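Local coordinates for metallophosphoesterase (Sphaerobacter thermophilus, PDB 3RQZ), which binds zinc at a two-metal centre and is probably a phosphatase of the calcineurin-like metallophosphoesterase superfamily, at residues 13-16 with 17-20; 86-89 with 90-94; 119-123 with 124-128; 170-173 with 174-177; 205-209 with 210-214. All blocks are in the same frame, centred on the assembly; numbering follows the deposited sequence.

How the interactions relate
From the N terminus, all five contacts are local and follow one another in series; none nests within or crosses another. Interaction 1 leads the chain from the zinc site into helix 16-26. Interaction 2 finishes helix 85-92, its centre about 16 Å from that of interaction 1. Interaction 3 closes a loop after strand 113-116, before helix 131-137, near the zinc ligand H150. Interaction 4 turns the chain into strand 176-178, an outermost strand of the six-stranded sheet, and interaction 5 closes the hairpin of strands 201-207 and 212-218. These last two touch: L177 N lies 2.7 Å from V213 O, a probable hydrogen bond between neighbouring strands.

Interaction 1 of 5, residues 13-16 with 17-20; sequences HANL and VALE. With ZN (zinc ion), chain D.
N15 turns back over the first turn of helix 16-26 and meets A18 with its whole side chain. CB lies 4.1 Å from the CB of A18. The first torsion sets CG opposite the backbone N (chi1 -168°), which swings the amide toward the helix, and CG comes within 3.4 Å of the same methyl. At the tip, OD1 accepts from the backbone N of A18 at 3.1 Å; the N-H points well at the oxygen (158°) but arrives from above the amide plane. OD1 also takes a hydrogen bond from T225 OG1, while ND2 reaches G192 O and Y220 OH, so both ends of this buried amide are held and its rotation is fixed. N15 is thus the N-cap of the helix. Just upstream, H13 binds a zinc ion through NE2 at 2.2 Å, sharing it with D11, D37 and H152; its ND1 is hydrogen-bonded to V39 O. This zinc is one of the pair in the two-metal centre of the calcineurin-like fold, here reached by the loop between strand 6-9 and the helix. One turn into the helix, E20 runs across L16: its CG sits 3.9 Å from L16 CD1, and its backbone N donates to L16 O at 2.8 Å.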
loop_
_atom_site.group_PDB
_atom_site.type_symbol
_atom_site.label_atom_id
_atom_site.label_comp_id
_atom_site.label_asym_id
_atom_site.label_seq_id
_atom_site.Cartn_x
_atom_site.Cartn_y
_atom_site.Cartn_z
ATOM N N HIS A 13 1.669 2.299 6.406
ATOM C CA HIS A 13 1.538 1.868 7.787
ATOM C C HIS A 13 2.420 2.680 8.717
ATOM O O HIS A 13 3.172 2.127 9.524
ATOM C CB HIS A 13 1.782 0.345 7.926
ATOM C CG HIS A 13 0.592 -0.480 7.531
ATOM N ND1 HIS A 13 -0.644 -0.321 8.121
ATOM C CD2 HIS A 13 0.439 -1.441 6.588
ATOM C CE1 HIS A 13 -1.505 -1.164 7.570
ATOM N NE2 HIS A 13 -0.875 -1.847 6.628
ATOM N N ALA A 14 2.348 4.006 8.573
ATOM C CA ALA A 14 2.939 4.908 9.534
ATOM C C ALA A 14 4.460 4.714 9.669
ATOM O O ALA A 14 5.061 5.092 10.671
ATOM C CB ALA A 14 2.195 4.740 10.906
ATOM N N ASN A 15 5.076 4.133 8.642
ATOM C CA ASN A 15 6.520 3.918 8.636
ATOM C C ASN A 15 7.178 5.053 7.821
ATOM O O ASN A 15 7.422 4.931 6.620
ATOM C CB ASN A 15 6.841 2.517 8.083
ATOM C CG ASN A 15 8.300 2.087 8.316
ATOM O OD1 ASN A 15 9.212 2.909 8.499
ATOM N ND2 ASN A 15 8.512 0.783 8.325
ATOM N N LEU A 16 7.429 6.161 8.507
ATOM C CA LEU A 16 7.946 7.393 7.894
ATOM C C LEU A 16 9.340 7.175 7.333
ATOM O O LEU A 16 9.648 7.643 6.241
ATOM C CB LEU A 16 7.971 8.555 8.921
ATOM C CG LEU A 16 8.531 9.925 8.456
ATOM C CD1 LEU A 16 7.762 10.472 7.274
ATOM C CD2 LEU A 16 8.529 10.919 9.591
ATOM N N VAL A 17 10.164 6.423 8.054
ATOM C CA VAL A 17 11.533 6.183 7.606
ATOM C C VAL A 17 11.476 5.414 6.258
ATOM O O VAL A 17 12.187 5.763 5.325
ATOM C CB VAL A 17 12.339 5.423 8.656
ATOM C CG1 VAL A 17 13.755 5.107 8.175
ATOM C CG2 VAL A 17 12.382 6.254 9.969
ATOM N N ALA A 18 10.633 4.385 6.173
ATOM C CA ALA A 18 10.527 3.605 4.951
ATOM C C ALA A 18 9.926 4.470 3.827
ATOM O O ALA A 18 10.382 4.407 2.697
ATOM C CB ALA A 18 9.670 2.332 5.177
ATOM N N LEU A 19 8.926 5.287 4.149
ATOM C CA LEU A 19 8.356 6.198 3.149
ATOM C C LEU A 19 9.397 7.207 2.596
ATOM O O LEU A 19 9.494 7.413 1.388
ATOM C CB LEU A 19 7.111 6.922 3.698
ATOM C CG LEU A 19 6.371 7.835 2.715
ATOM C CD1 LEU A 19 5.956 7.087 1.416
ATOM C CD2 LEU A 19 5.126 8.466 3.386
ATOM N N GLU A 20 10.186 7.817 3.474
ATOM C CA GLU A 20 11.239 8.748 3.014
ATOM C C GLU A 20 12.297 8.038 2.166
ATOM O O GLU A 20 12.813 8.611 1.216
ATOM C CB GLU A 20 11.897 9.476 4.193
ATOM C CG GLU A 20 10.928 10.421 4.917
ATOM C CD GLU A 20 11.560 11.055 6.140
ATOM O OE1 GLU A 20 12.135 10.319 6.986
ATOM O OE2 GLU A 20 11.493 12.293 6.259
HETATM ZN ZN ZN D . -1.989 -3.048 5.121
HETATM O O HOH W 1 9.127 5.433 10.915
HETATM O O HOH W 2 -2.814 -4.628 6.802
#

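Interaction 2 of 5, residues 86-89 with 90-94; sequences SYWT and TMQLQ
The rings of Y87 and W88 each receive, over one face, the side chain four residues further along the helix. On Y87 the visitor is M91, a selenomethionine: its CG stands over the ring, displaced toward the rim, 3.5 Å from Y87 CZ. A bend at chi2 (-42°) leaves SE lying obliquely to the ring, 4.5 Å from the centroid of Y87, a Met-aromatic contact in its selenium form. On W88 the visitor is Q92. Its CG sits almost on the normal of the six-membered ring, 3.5 Å from the centroid of W88, as a CH-pi contact, and the flat amide beyond it stacks on the indole with the planes 12° apart. Here too the chain is bent, and chi2 (-44°) lays the amide over the indole. At the edge of the indole, in its plane, lies T89 OG1, which is hydrogen-bonded to A85 O. In the backbone, M91 N donates to Y87 O at 3.1 Å, whereas Q92 N bonds to T89 O at 3.0 Å and only weakly to W88 O. Stacking of side chains at i and i+4 is a feature of alpha-helices generally; the i to i+3 bond from Q92 N to T89 O belongs to the C-terminal turn of helix 85-92, whose T89 packs on V39 and C69.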
loop_
_atom_site.group_PDB
_atom_site.type_symbol
_atom_site.label_atom_id
_atom_site.label_comp_id
_atom_site.label_asym_id
_atom_site.label_seq_id
_atom_site.Cartn_x
_atom_site.Cartn_y
_atom_site.Cartn_z
ATOM N N SER A 86 -3.896 -0.557 17.864
ATOM C CA SER A 86 -4.967 -0.020 17.016
ATOM C C SER A 86 -5.528 1.225 17.679
ATOM O O SER A 86 -5.751 2.234 17.018
ATOM C CB SER A 86 -6.067 -1.061 16.808
ATOM O OG SER A 86 -6.557 -1.489 18.072
ATOM N N TYR A 87 -5.706 1.154 18.996
ATOM C CA TYR A 87 -6.226 2.282 19.754
ATOM C C TYR A 87 -5.222 3.435 19.792
ATOM O O TYR A 87 -5.602 4.596 19.652
ATOM C CB TYR A 87 -6.580 1.862 21.166
ATOM C CG TYR A 87 -7.086 3.014 21.998
ATOM C CD1 TYR A 87 -8.333 3.583 21.739
ATOM C CD2 TYR A 87 -6.300 3.561 23.006
ATOM C CE1 TYR A 87 -8.813 4.661 22.513
ATOM C CE2 TYR A 87 -6.759 4.629 23.792
ATOM C CZ TYR A 87 -8.020 5.177 23.532
ATOM O OH TYR A 87 -8.482 6.242 24.290
ATOM N N TRP A 88 -3.950 3.109 20.005
ATOM C CA TRP A 88 -2.882 4.115 20.047
ATOM C C TRP A 88 -2.879 4.919 18.736
ATOM O O TRP A 88 -2.786 6.138 18.755
ATOM C CB TRP A 88 -1.522 3.444 20.223
ATOM C CG TRP A 88 -0.363 4.414 20.212
ATOM C CD1 TRP A 88 0.169 5.056 21.301
ATOM C CD2 TRP A 88 0.403 4.843 19.077
ATOM N NE1 TRP A 88 1.220 5.858 20.916
ATOM C CE2 TRP A 88 1.391 5.742 19.557
ATOM C CE3 TRP A 88 0.375 4.534 17.705
ATOM C CZ2 TRP A 88 2.323 6.358 18.711
ATOM C CZ3 TRP A 88 1.314 5.138 16.855
ATOM C CH2 TRP A 88 2.279 6.039 17.369
ATOM N N THR A 89 -2.955 4.231 17.602
ATOM C CA THR A 89 -2.948 4.907 16.311
ATOM C C THR A 89 -4.087 5.956 16.206
ATOM O O THR A 89 -3.834 7.104 15.800
ATOM C CB THR A 89 -2.987 3.913 15.113
ATOM O OG1 THR A 89 -1.800 3.101 15.129
ATOM C CG2 THR A 89 -3.071 4.683 13.741
ATOM N N THR A 90 -5.302 5.541 16.570
ATOM C CA THR A 90 -6.475 6.399 16.538
ATOM C C THR A 90 -6.225 7.677 17.335
ATOM O O THR A 90 -6.507 8.774 16.855
ATOM C CB THR A 90 -7.736 5.678 17.121
ATOM O OG1 THR A 90 -7.813 4.341 16.614
ATOM C CG2 THR A 90 -8.987 6.424 16.743
HETATM N N MSE A 91 -5.669 7.520 18.540
HETATM C CA MSE A 91 -5.369 8.646 19.447
HETATM C C MSE A 91 -4.295 9.612 18.921
HETATM O O MSE A 91 -4.173 10.715 19.426
HETATM C CB MSE A 91 -5.002 8.158 20.871
HETATM C CG MSE A 91 -6.151 7.498 21.634
HETATM SE SE MSE A 91 -7.906 8.379 21.458
HETATM C CE MSE A 91 -7.582 9.931 22.584
ATOM N N GLN A 92 -3.510 9.201 17.922
ATOM C CA GLN A 92 -2.498 10.076 17.341
ATOM C C GLN A 92 -3.094 11.064 16.335
ATOM O O GLN A 92 -2.534 12.123 16.109
ATOM C CB GLN A 92 -1.389 9.267 16.660
ATOM C CG GLN A 92 -0.722 8.179 17.547
ATOM C CD GLN A 92 -0.405 8.642 18.946
ATOM O OE1 GLN A 92 -0.934 8.101 19.942
ATOM N NE2 GLN A 92 0.444 9.660 19.047
ATOM N N LEU A 93 -4.224 10.701 15.743
ATOM C CA LEU A 93 -4.802 11.459 14.648
ATOM C C LEU A 93 -5.536 12.710 15.146
ATOM O O LEU A 93 -6.350 12.655 16.077
ATOM C CB LEU A 93 -5.720 10.561 13.818
ATOM C CG LEU A 93 -5.055 9.294 13.278
ATOM C CD1 LEU A 93 -6.069 8.473 12.443
ATOM C CD2 LEU A 93 -3.759 9.592 12.478
ATOM N N GLN A 94 -5.199 13.846 14.554
ATOM C CA GLN A 94 -5.874 15.111 14.875
ATOM C C GLN A 94 -6.954 15.414 13.817
ATOM O O GLN A 94 -7.090 14.641 12.859
ATOM C CB GLN A 94 -4.817 16.198 14.964
ATOM C CG GLN A 94 -3.836 15.912 16.093
ATOM C CD GLN A 94 -2.646 16.827 16.059
ATOM O OE1 GLN A 94 -2.036 17.032 15.000
ATOM N NE2 GLN A 94 -2.303 17.397 17.219
#

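Interaction 3 of 5, residues 119-123 with 124-128; sequences SPRHP and IWEYI
Among the charged contacts, the carboxylate of E126 faces the guanidinium of R121 edge to edge, the two planes only 18° apart. R121 NH1 meets OE2 of E126 at 2.7 Å on its syn lone pair, and R121 NE adds a weak bond to E126 OE1, so the salt bridge is two-pronged. With chi1 at 180° and the chain extended beyond CG, the glutamate is long enough to span the loop and get there. Among the other side-chain hydrogen bonds, S119 OG donates to E126 OE1 at 2.6 Å from the anti side, and N137 ND2 also binds this oxygen. The gathering of donors would probably favour the charged carboxylate. S119 OG in turn accepts from H122 N at 3.0 Å. In the backbone, H122 O takes two donors: E126 N, in the carbonyl plane at 3.2 Å, and W125 N, above that plane at 3.1 Å. Apolar packing is slighter: I128 CD1 lies 3.6 Å from S119 CB, and P120 CD lies 4.1 Å from I128 CD1. The bond from H122 N makes S119 the head of an ST motif, in a loop that lies beside the zinc ligand H150: W125 O accepts from H150 NE2, and the Y127 ring stacks on that of H150.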
loop_
_atom_site.group_PDB
_atom_site.type_symbol
_atom_site.label_atom_id
_atom_site.label_comp_id
_atom_site.label_asym_id
_atom_site.label_seq_id
_atom_site.Cartn_x
_atom_site.Cartn_y
_atom_site.Cartn_z
ATOM N N SER A 119 -9.554 -5.395 -3.241
ATOM C CA SER A 119 -9.920 -6.019 -4.490
ATOM C C SER A 119 -11.063 -5.265 -5.157
ATOM O O SER A 119 -11.825 -4.558 -4.475
ATOM C CB SER A 119 -10.315 -7.482 -4.264
ATOM O OG SER A 119 -11.697 -7.544 -3.964
ATOM N N PRO A 120 -11.202 -5.387 -6.491
ATOM C CA PRO A 120 -12.340 -4.644 -7.054
ATOM C C PRO A 120 -13.722 -5.208 -6.676
ATOM O O PRO A 120 -14.735 -4.480 -6.764
ATOM C CB PRO A 120 -12.071 -4.667 -8.570
ATOM C CG PRO A 120 -11.081 -5.729 -8.783
ATOM C CD PRO A 120 -10.250 -5.797 -7.541
ATOM N N ARG A 121 -13.792 -6.460 -6.210
ATOM C CA ARG A 121 -15.052 -6.947 -5.624
ATOM C C ARG A 121 -15.345 -6.312 -4.274
ATOM O O ARG A 121 -16.500 -5.931 -3.987
ATOM C CB ARG A 121 -15.068 -8.476 -5.440
ATOM C CG ARG A 121 -15.009 -9.268 -6.704
ATOM C CD ARG A 121 -15.585 -10.652 -6.481
ATOM N NE ARG A 121 -14.796 -11.387 -5.498
ATOM C CZ ARG A 121 -15.042 -12.638 -5.151
ATOM N NH1 ARG A 121 -14.285 -13.228 -4.233
ATOM N NH2 ARG A 121 -16.039 -13.295 -5.732
ATOM N N HIS A 122 -14.308 -6.238 -3.435
ATOM C CA HIS A 122 -14.427 -5.733 -2.063
ATOM C C HIS A 122 -13.280 -4.801 -1.751
ATOM O O HIS A 122 -12.292 -5.221 -1.159
ATOM C CB HIS A 122 -14.438 -6.920 -1.086
ATOM C CG HIS A 122 -15.472 -7.946 -1.427
ATOM N ND1 HIS A 122 -16.815 -7.728 -1.226
ATOM C CD2 HIS A 122 -15.369 -9.181 -1.983
ATOM C CE1 HIS A 122 -17.498 -8.791 -1.621
ATOM N NE2 HIS A 122 -16.644 -9.688 -2.084
ATOM N N PRO A 123 -13.410 -3.519 -2.146
ATOM C CA PRO A 123 -12.296 -2.580 -2.184
ATOM C C PRO A 123 -11.434 -2.506 -0.926
ATOM O O PRO A 123 -10.198 -2.449 -1.028
ATOM C CB PRO A 123 -12.988 -1.237 -2.472
ATOM C CG PRO A 123 -14.170 -1.592 -3.257
ATOM C CD PRO A 123 -14.596 -2.970 -2.839
ATOM N N ILE A 124 -12.068 -2.492 0.246
ATOM C CA ILE A 124 -11.342 -2.276 1.511
ATOM C C ILE A 124 -10.745 -3.572 2.051
ATOM O O ILE A 124 -9.731 -3.568 2.764
ATOM C CB ILE A 124 -12.318 -1.687 2.605
ATOM C CG1 ILE A 124 -12.824 -0.310 2.185
ATOM C CG2 ILE A 124 -11.666 -1.572 3.947
ATOM C CD1 ILE A 124 -11.803 0.466 1.447
ATOM N N TRP A 125 -11.383 -4.681 1.723
ATOM C CA TRP A 125 -11.242 -5.875 2.569
ATOM C C TRP A 125 -10.589 -7.100 1.969
ATOM O O TRP A 125 -9.923 -7.864 2.696
ATOM C CB TRP A 125 -12.628 -6.292 3.050
ATOM C CG TRP A 125 -13.315 -5.290 3.860
ATOM C CD1 TRP A 125 -14.454 -4.605 3.523
ATOM C CD2 TRP A 125 -12.957 -4.855 5.188
ATOM N NE1 TRP A 125 -14.822 -3.763 4.559
ATOM C CE2 TRP A 125 -13.933 -3.910 5.595
ATOM C CE3 TRP A 125 -11.920 -5.191 6.076
ATOM C CZ2 TRP A 125 -13.897 -3.279 6.852
ATOM C CZ3 TRP A 125 -11.884 -4.563 7.320
ATOM C CH2 TRP A 125 -12.875 -3.611 7.694
ATOM N N GLU A 126 -10.784 -7.331 0.676
ATOM C CA GLU A 126 -10.444 -8.660 0.113
ATOM C C GLU A 126 -8.986 -8.731 -0.319
ATOM O O GLU A 126 -8.511 -7.845 -1.009
ATOM C CB GLU A 126 -11.358 -9.010 -1.072
ATOM C CG GLU A 126 -11.069 -10.390 -1.727
ATOM C CD GLU A 126 -12.103 -10.785 -2.772
ATOM O OE1 GLU A 126 -12.272 -10.080 -3.789
ATOM O OE2 GLU A 126 -12.760 -11.831 -2.573
ATOM N N TYR A 127 -8.291 -9.791 0.084
ATOM C CA TYR A 127 -6.897 -10.026 -0.353
ATOM C C TYR A 127 -6.889 -10.746 -1.690
ATOM O O TYR A 127 -7.697 -11.641 -1.920
ATOM C CB TYR A 127 -6.115 -10.884 0.644
ATOM C CG TYR A 127 -6.008 -10.342 2.051
ATOM C CD1 TYR A 127 -4.994 -9.436 2.397
ATOM C CD2 TYR A 127 -6.890 -10.762 3.040
ATOM C CE1 TYR A 127 -4.882 -8.943 3.705
ATOM C CE2 TYR A 127 -6.796 -10.289 4.342
ATOM C CZ TYR A 127 -5.779 -9.388 4.671
ATOM O OH TYR A 127 -5.676 -8.913 5.950
ATOM N N ILE A 128 -5.978 -10.370 -2.573
ATOM C CA ILE A 128 -5.753 -11.143 -3.791
ATOM C C ILE A 128 -4.343 -11.719 -3.757
ATOM O O ILE A 128 -3.365 -10.977 -3.916
ATOM C CB ILE A 128 -5.895 -10.282 -5.053
ATOM C CG1 ILE A 128 -7.244 -9.550 -5.048
ATOM C CG2 ILE A 128 -5.639 -11.196 -6.316
ATOM C CD1 ILE A 128 -7.565 -8.693 -6.318
#

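Interaction 4 of 5, residues 170-173 with 174-177; sequences HPND and GEVL
E175, the residue most buried by the contact, reaches back beside N172 and grips its backbone. The side chain is extended, and this carries OE1 to N172 N, which donates to it at 3.0 Å with a nearly straight bond (163°). The approach is to the anti side of OE1, 26° out of the carboxylate plane. The same oxygen lies 3.2 Å from P171 CA and 3.8 Å from P171 CB, so it rests against the proline as well. The other oxygen, OE2, is hydrogen-bonded to Y156 OH, and each carboxylate oxygen therefore has its own partner, N172 N on OE1 and Y156 OH on OE2. G174 comes next in burial. Its phi is positive (90°), the usual place for glycine in a type II turn. D173 sends its side chain elsewhere, OD1 accepting from R217 N on strand 212-218. The turn closes where E175 N donates to N172 O at 3.2 Å, from above the carbonyl plane. P171 packs on F215 of strand 212-218 and on Y156 of strand 154-158 in the other sheet. Four residues closed by this bond, with glycine third, make a type II beta turn, which here delivers the chain into strand 176-178, an outermost strand of the six-stranded sheet.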
loop_
_atom_site.group_PDB
_atom_site.type_symbol
_atom_site.label_atom_id
_atom_site.label_comp_id
_atom_site.label_asym_id
_atom_site.label_seq_id
_atom_site.Cartn_x
_atom_site.Cartn_y
_atom_site.Cartn_z
ATOM N N HIS A 170 5.573 -13.292 -8.278
ATOM C CA HIS A 170 6.173 -12.417 -7.285
ATOM C C HIS A 170 7.385 -11.759 -7.941
ATOM O O HIS A 170 8.406 -12.413 -8.138
ATOM C CB HIS A 170 6.612 -13.236 -6.053
ATOM C CG HIS A 170 7.338 -12.430 -5.016
ATOM N ND1 HIS A 170 8.712 -12.409 -4.919
ATOM C CD2 HIS A 170 6.882 -11.637 -4.019
ATOM C CE1 HIS A 170 9.074 -11.633 -3.911
ATOM N NE2 HIS A 170 7.981 -11.143 -3.354
ATOM N N PRO A 171 7.279 -10.469 -8.306
ATOM C CA PRO A 171 8.394 -9.824 -9.009
ATOM C C PRO A 171 9.612 -9.624 -8.111
ATOM O O PRO A 171 9.480 -9.421 -6.886
ATOM C CB PRO A 171 7.814 -8.459 -9.420
ATOM C CG PRO A 171 6.751 -8.185 -8.367
ATOM C CD PRO A 171 6.182 -9.525 -7.993
ATOM N N ASN A 172 10.787 -9.709 -8.722
ATOM C CA ASN A 172 12.051 -9.471 -8.030
ATOM C C ASN A 172 12.317 -7.985 -8.045
ATOM O O ASN A 172 11.653 -7.235 -8.763
ATOM C CB ASN A 172 13.208 -10.152 -8.779
ATOM C CG ASN A 172 12.956 -11.618 -9.081
ATOM O OD1 ASN A 172 13.055 -12.036 -10.242
ATOM N ND2 ASN A 172 12.687 -12.418 -8.043
ATOM N N ASP A 173 13.327 -7.568 -7.294
ATOM C CA ASP A 173 13.804 -6.187 -7.318
ATOM C C ASP A 173 14.291 -5.836 -8.725
ATOM O O ASP A 173 15.165 -6.511 -9.265
ATOM C CB ASP A 173 14.945 -5.984 -6.304
ATOM C CG ASP A 173 15.413 -4.539 -6.255
ATOM O OD1 ASP A 173 14.560 -3.637 -6.390
ATOM O OD2 ASP A 173 16.629 -4.300 -6.114
ATOM N N GLY A 174 13.714 -4.799 -9.328
ATOM C CA GLY A 174 14.128 -4.373 -10.677
ATOM C C GLY A 174 13.381 -5.013 -11.837
ATOM O O GLY A 174 13.656 -4.704 -13.007
ATOM N N GLU A 175 12.462 -5.917 -11.530
ATOM C CA GLU A 175 11.753 -6.654 -12.561
ATOM C C GLU A 175 10.837 -5.720 -13.337
ATOM O O GLU A 175 10.052 -4.956 -12.748
ATOM C CB GLU A 175 10.954 -7.822 -11.978
ATOM C CG GLU A 175 10.139 -8.602 -13.038
ATOM C CD GLU A 175 9.781 -10.004 -12.602
ATOM O OE1 GLU A 175 10.263 -10.458 -11.538
ATOM O OE2 GLU A 175 9.012 -10.660 -13.339
ATOM N N VAL A 176 10.972 -5.782 -14.658
ATOM C CA VAL A 176 10.178 -4.977 -15.578
ATOM C C VAL A 176 9.042 -5.821 -16.123
ATOM O O VAL A 176 9.260 -6.893 -16.705
ATOM C CB VAL A 176 11.022 -4.425 -16.753
ATOM C CG1 VAL A 176 10.138 -3.691 -17.762
ATOM C CG2 VAL A 176 12.122 -3.507 -16.248
ATOM N N LEU A 177 7.825 -5.324 -15.948
ATOM C CA LEU A 177 6.629 -5.982 -16.496
ATOM C C LEU A 177 6.063 -5.171 -17.651
ATOM O O LEU A 177 5.782 -3.979 -17.496
ATOM C CB LEU A 177 5.550 -6.165 -15.428
ATOM C CG LEU A 177 4.279 -6.868 -15.945
ATOM C CD1 LEU A 177 4.540 -8.339 -16.413
ATOM C CD2 LEU A 177 3.160 -6.828 -14.930
#

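Interaction 5 of 5, residues 205-209 with 210-214; sequences IFEPD and AQRVT
I205 O takes the backbone N-H of T214 at 2.8 Å, in its carbonyl plane; a water lies 2.9 Å from I205 O, and the CA of V213 makes a CA-H...O contact with it at 3.3 Å. The same water lies 2.6 Å from E207 OE1 and 2.8 Å from T214 OG1, so it sits among polar groups of both strands. Beside it, E207 and R212 run side by side. OE1 of E207 meets the guanidinium edge in a long salt bridge, 3.6 Å from R212 NH1, and the A210 methyl lies over a face of the same guanidinium. These residues belong to a beta hairpin of strands 201-207 and 212-218, whose turn carries a G1 beta bulge: Q211, with positive phi (54°), and R212 both face E207. On the other sheet face F206 CD1 touches V213 CG2 at 3.6 Å, a trans first torsion (chi1 177°) having swung the ring to that place. P208 CD covers a face of that ring, and W113 meets it edge-to-face.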
loop_
_atom_site.group_PDB
_atom_site.type_symbol
_atom_site.label_atom_id
_atom_site.label_comp_id
_atom_site.label_asym_id
_atom_site.label_seq_id
_atom_site.Cartn_x
_atom_site.Cartn_y
_atom_site.Cartn_z
ATOM N N ILE A 205 7.008 1.492 -10.140
ATOM C CA ILE A 205 7.006 2.636 -11.036
ATOM C C ILE A 205 6.235 2.271 -12.294
ATOM O O ILE A 205 6.577 1.295 -13.000
ATOM C CB ILE A 205 8.443 3.036 -11.452
ATOM C CG1 ILE A 205 9.252 3.472 -10.226
ATOM C CG2 ILE A 205 8.402 4.146 -12.501
ATOM C CD1 ILE A 205 8.781 4.795 -9.592
ATOM N N PHE A 206 5.222 3.072 -12.593
ATOM C CA PHE A 206 4.327 2.816 -13.730
ATOM C C PHE A 206 4.605 3.898 -14.760
ATOM O O PHE A 206 4.603 5.093 -14.418
ATOM C CB PHE A 206 2.878 2.846 -13.224
ATOM C CG PHE A 206 1.813 2.672 -14.288
ATOM C CD1 PHE A 206 2.010 1.835 -15.393
ATOM C CD2 PHE A 206 0.587 3.336 -14.157
ATOM C CE1 PHE A 206 1.003 1.687 -16.399
ATOM C CE2 PHE A 206 -0.431 3.203 -15.157
ATOM C CZ PHE A 206 -0.218 2.357 -16.270
ATOM N N GLU A 207 4.880 3.470 -15.995
ATOM C CA GLU A 207 5.077 4.363 -17.124
ATOM C C GLU A 207 4.049 4.005 -18.191
ATOM O O GLU A 207 4.309 3.155 -19.051
ATOM C CB GLU A 207 6.502 4.218 -17.693
ATOM C CG GLU A 207 7.561 4.677 -16.714
ATOM C CD GLU A 207 8.941 4.226 -17.100
ATOM O OE1 GLU A 207 9.265 3.041 -16.916
ATOM O OE2 GLU A 207 9.709 5.059 -17.589
ATOM N N PRO A 208 2.876 4.652 -18.135
ATOM C CA PRO A 208 1.775 4.255 -18.990
ATOM C C PRO A 208 2.104 4.402 -20.470
ATOM O O PRO A 208 1.664 3.572 -21.261
ATOM C CB PRO A 208 0.626 5.206 -18.595
ATOM C CG PRO A 208 1.195 6.185 -17.631
ATOM C CD PRO A 208 2.509 5.700 -17.165
ATOM N N ASP A 209 2.879 5.422 -20.846
ATOM C CA ASP A 209 3.193 5.635 -22.262
ATOM C C ASP A 209 4.082 4.504 -22.791
ATOM O O ASP A 209 4.004 4.152 -23.966
ATOM C CB ASP A 209 3.862 7.001 -22.507
ATOM C CG ASP A 209 4.194 7.243 -23.996
ATOM O OD1 ASP A 209 3.282 7.594 -24.770
ATOM O OD2 ASP A 209 5.370 7.065 -24.398
ATOM N N ALA A 210 4.938 3.951 -21.932
ATOM C CA ALA A 210 5.813 2.858 -22.348
ATOM C C ALA A 210 5.147 1.510 -22.100
ATOM O O ALA A 210 5.710 0.480 -22.443
ATOM C CB ALA A 210 7.167 2.935 -21.625
ATOM N N GLN A 211 3.962 1.531 -21.487
ATOM C CA GLN A 211 3.201 0.322 -21.096
ATOM C C GLN A 211 4.010 -0.644 -20.245
ATOM O O GLN A 211 4.058 -1.845 -20.508
ATOM C CB GLN A 211 2.609 -0.376 -22.313
ATOM C CG GLN A 211 1.692 0.543 -23.078
ATOM C CD GLN A 211 1.083 -0.129 -24.255
ATOM O OE1 GLN A 211 -0.022 -0.664 -24.168
ATOM N NE2 GLN A 211 1.802 -0.123 -25.377
ATOM N N ARG A 212 4.601 -0.097 -19.191
ATOM C CA ARG A 212 5.604 -0.787 -18.410
ATOM C C ARG A 212 5.365 -0.510 -16.925
ATOM O O ARG A 212 5.040 0.622 -16.542
ATOM C CB ARG A 212 6.974 -0.274 -18.850
ATOM C CG ARG A 212 8.138 -0.615 -17.972
ATOM C CD ARG A 212 9.345 0.209 -18.378
ATOM N NE ARG A 212 9.707 -0.033 -19.758
ATOM C CZ ARG A 212 10.338 0.840 -20.542
ATOM N NH1 ARG A 212 10.658 2.051 -20.086
ATOM N NH2 ARG A 212 10.625 0.512 -21.792
ATOM N N VAL A 213 5.508 -1.548 -16.108
ATOM C CA VAL A 213 5.537 -1.411 -14.636
ATOM C C VAL A 213 6.862 -2.021 -14.162
ATOM O O VAL A 213 7.203 -3.142 -14.554
ATOM C CB VAL A 213 4.353 -2.128 -13.959
ATOM C CG1 VAL A 213 4.511 -2.176 -12.407
ATOM C CG2 VAL A 213 3.025 -1.478 -14.352
ATOM N N THR A 214 7.622 -1.273 -13.369
ATOM C CA THR A 214 8.896 -1.772 -12.825
ATOM C C THR A 214 8.788 -1.859 -11.291
ATOM O O THR A 214 8.313 -0.917 -10.630
ATOM C CB THR A 214 10.094 -0.912 -13.248
ATOM O OG1 THR A 214 10.074 -0.733 -14.668
ATOM C CG2 THR A 214 11.431 -1.620 -12.877
HETATM O O HOH W 3 8.259 1.252 -15.353
#